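Local coordinates for archaeal Sm-like protein AF-Sm2 (Archaeoglobus fulgidus, PDB 1LJO) that forms a ring of six Sm-fold subunits and probably binds RNA, as other members of the Sm family do, at residues N27-K32 against L44-C50. Coordinates in Å, arbitrary orientation, origin at the centre of the assembly. Residues are numbered along the deposited sequence.
With ACY (acetic acid), chain C.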
loop_
_atom_site.group_PDB
_atom_site.type_symbol
_atom_site.label_atom_id
_atom_site.label_comp_id
_atom_site.label_asym_id
_atom_site.label_seq_id
_atom_site.Cartn_x
_atom_site.Cartn_y
_atom_site.Cartn_z
ATOM N N ASN A 27 15.779 4.150 -8.208
ATOM C CA ASN A 27 16.378 5.403 -8.658
ATOM C C ASN A 27 15.312 6.489 -8.585
ATOM O O ASN A 27 14.125 6.191 -8.695
ATOM C CB ASN A 27 16.869 5.266 -10.097
ATOM C CG ASN A 27 17.836 4.119 -10.272
ATOM O OD1 ASN A 27 18.792 3.986 -9.514
ATOM N ND2 ASN A 27 17.594 3.286 -11.274
ATOM N N GLN A 28 15.728 7.739 -8.406
ATOM C CA GLN A 28 14.771 8.835 -8.328
ATOM C C GLN A 28 14.374 9.334 -9.710
ATOM O O GLN A 28 15.087 9.113 -10.691
ATOM C CB GLN A 28 15.348 10.014 -7.536
ATOM C CG GLN A 28 15.833 9.679 -6.134
ATOM C CD GLN A 28 17.320 9.370 -6.094
ATOM O OE1 GLN A 28 18.146 10.192 -6.500
ATOM N NE2 GLN A 28 17.669 8.185 -5.600
ATOM N N LEU A 29 13.228 10.006 -9.776
ATOM C CA LEU A 29 12.746 10.576 -11.025
ATOM C C LEU A 29 12.865 12.087 -10.922
ATOM O O LEU A 29 12.485 12.681 -9.911
ATOM C CB LEU A 29 11.282 10.200 -11.283
ATOM C CG LEU A 29 10.964 8.731 -11.570
ATOM C CD1 LEU A 29 11.984 8.168 -12.556
ATOM C CD2 LEU A 29 10.999 7.941 -10.283
ATOM N N VAL A 30 13.410 12.702 -11.964
ATOM C CA VAL A 30 13.574 14.145 -12.000
ATOM C C VAL A 30 12.944 14.649 -13.290
ATOM O O VAL A 30 13.247 14.142 -14.372
ATOM C CB VAL A 30 15.064 14.539 -11.991
ATOM C CG1 VAL A 30 15.203 16.049 -12.038
ATOM C CG2 VAL A 30 15.749 13.963 -10.761
ATOM N N GLY A 31 12.061 15.637 -13.176
ATOM C CA GLY A 31 11.419 16.174 -14.363
ATOM C C GLY A 31 10.546 17.371 -14.059
ATOM O O GLY A 31 10.441 17.794 -12.910
ATOM N N LYS A 32 9.924 17.925 -15.092
ATOM C CA LYS A 32 9.059 19.082 -14.919
ATOM C C LYS A 32 7.668 18.618 -14.518
ATOM O O LYS A 32 7.062 17.768 -15.187
ATOM C CB LYS A 32 8.976 19.888 -16.218
ATOM C CG LYS A 32 8.114 21.152 -16.116
ATOM C CD LYS A 32 7.854 21.736 -17.498
ATOM C CE LYS A 32 6.928 22.938 -17.431
ATOM N NZ LYS A 32 6.351 23.272 -18.769
ATOM N N LEU A 44 4.879 14.139 -15.068
ATOM C CA LEU A 44 6.136 14.819 -15.347
ATOM C C LEU A 44 6.453 14.754 -16.831
ATOM O O LEU A 44 6.100 13.788 -17.505
ATOM C CB LEU A 44 7.287 14.153 -14.583
ATOM C CG LEU A 44 7.198 14.039 -13.061
ATOM C CD1 LEU A 44 8.491 13.438 -12.522
ATOM C CD2 LEU A 44 6.963 15.412 -12.461
ATOM N N THR A 45 7.114 15.787 -17.335
ATOM C CA THR A 45 7.523 15.824 -18.730
ATOM C C THR A 45 9.027 16.051 -18.716
ATOM O O THR A 45 9.567 16.537 -17.719
ATOM C CB THR A 45 6.846 16.968 -19.508
ATOM O OG1 THR A 45 7.117 18.214 -18.860
ATOM C CG2 THR A 45 5.326 16.740 -19.583
ATOM N N ASN A 46 9.697 15.682 -19.805
ATOM C CA ASN A 46 11.142 15.849 -19.911
ATOM C C ASN A 46 11.829 15.161 -18.725
ATOM O O ASN A 46 12.882 15.597 -18.261
ATOM C CB ASN A 46 11.470 17.345 -19.923
ATOM C CG ASN A 46 10.615 18.112 -20.922
ATOM O OD1 ASN A 46 10.792 17.984 -22.127
ATOM N ND2 ASN A 46 9.664 18.897 -20.418
ATOM N N ALA A 47 11.233 14.070 -18.261
ATOM C CA ALA A 47 11.745 13.339 -17.111
ATOM C C ALA A 47 12.941 12.436 -17.372
ATOM O O ALA A 47 13.181 11.992 -18.495
ATOM C CB ALA A 47 10.629 12.527 -16.487
ATOM N N MET A 48 13.676 12.157 -16.305
ATOM C CA MET A 48 14.838 11.286 -16.376
ATOM C C MET A 48 14.966 10.510 -15.074
ATOM O O MET A 48 14.481 10.937 -14.028
ATOM C CB MET A 48 16.109 12.103 -16.609
ATOM C CG MET A 48 16.396 13.123 -15.529
ATOM S SD MET A 48 17.911 14.044 -15.841
ATOM C CE MET A 48 17.296 15.376 -16.887
ATOM N N GLU A 49 15.620 9.360 -15.150
ATOM C CA GLU A 49 15.838 8.535 -13.979
ATOM C C GLU A 49 17.229 8.936 -13.501
ATOM O O GLU A 49 18.174 8.966 -14.294
ATOM C CB GLU A 49 15.803 7.062 -14.379
ATOM C CG GLU A 49 15.707 6.088 -13.234
ATOM C CD GLU A 49 15.555 4.662 -13.724
ATOM O OE1 GLU A 49 14.643 4.406 -14.539
ATOM O OE2 GLU A 49 16.345 3.798 -13.298
ATOM N N CYS A 50 17.351 9.258 -12.217
ATOM C CA CYS A 50 18.627 9.680 -11.664
ATOM C C CYS A 50 18.971 8.985 -10.352
ATOM O O CYS A 50 18.114 8.415 -9.684
ATOM C CB CYS A 50 18.625 11.198 -11.413
ATOM S SG CYS A 50 18.309 12.256 -12.855
HETATM C C ACY C . 20.877 6.578 -4.796
HETATM O O ACY C . 21.823 6.077 -4.052
HETATM O OXT ACY C . 20.075 5.945 -5.567
HETATM C CH3 ACY C . 20.766 8.090 -4.689
#
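In the strongly bent antiparallel sheet of the Sm fold, strand 28-36 pairs with both arms of a chain that turns a corner at T45 and N46. Along 28-30 its partner is strand 47-51, through the antiparallel hydrogen-bonded pairs Q28/C50 (Q28 N to C50 O 2.8 Å, C50 N to Q28 O 2.7 Å) and V30/M48 (V30 N to M48 O 2.9 Å, M48 N to V30 O 2.8 Å). A beta bulge then shifts the register by one residue, and K32 forms the next such pair with T45, K32 N to T45 O at 3.0 Å and T45 N to K32 O at 2.9 Å. G31 sits at this shift, its CA 4.0 Å from the CA of A47; a CB there would clash with that of A47. N46 and A47 form a G1 bulge opposite G60. On one face V30 CG2 meets C50 SG at 3.7 Å and V30 CB lies 4.0 Å from M48 CG; on the other, L29 CD1 packs over E49 CA (4.1 Å). N27 ND2 gives E49 OE2 a very short 2.4 Å hydrogen bond, and R57 forms a salt bridge with the same oxygen. Q28 OE1 accepts from G52 N. Beyond the six main-chain hydrogen bonds, the buried charge of E49 is thus balanced by R57 and shared with N27, tying the start of strand 28-36 to strand 47-51 through side chains as well.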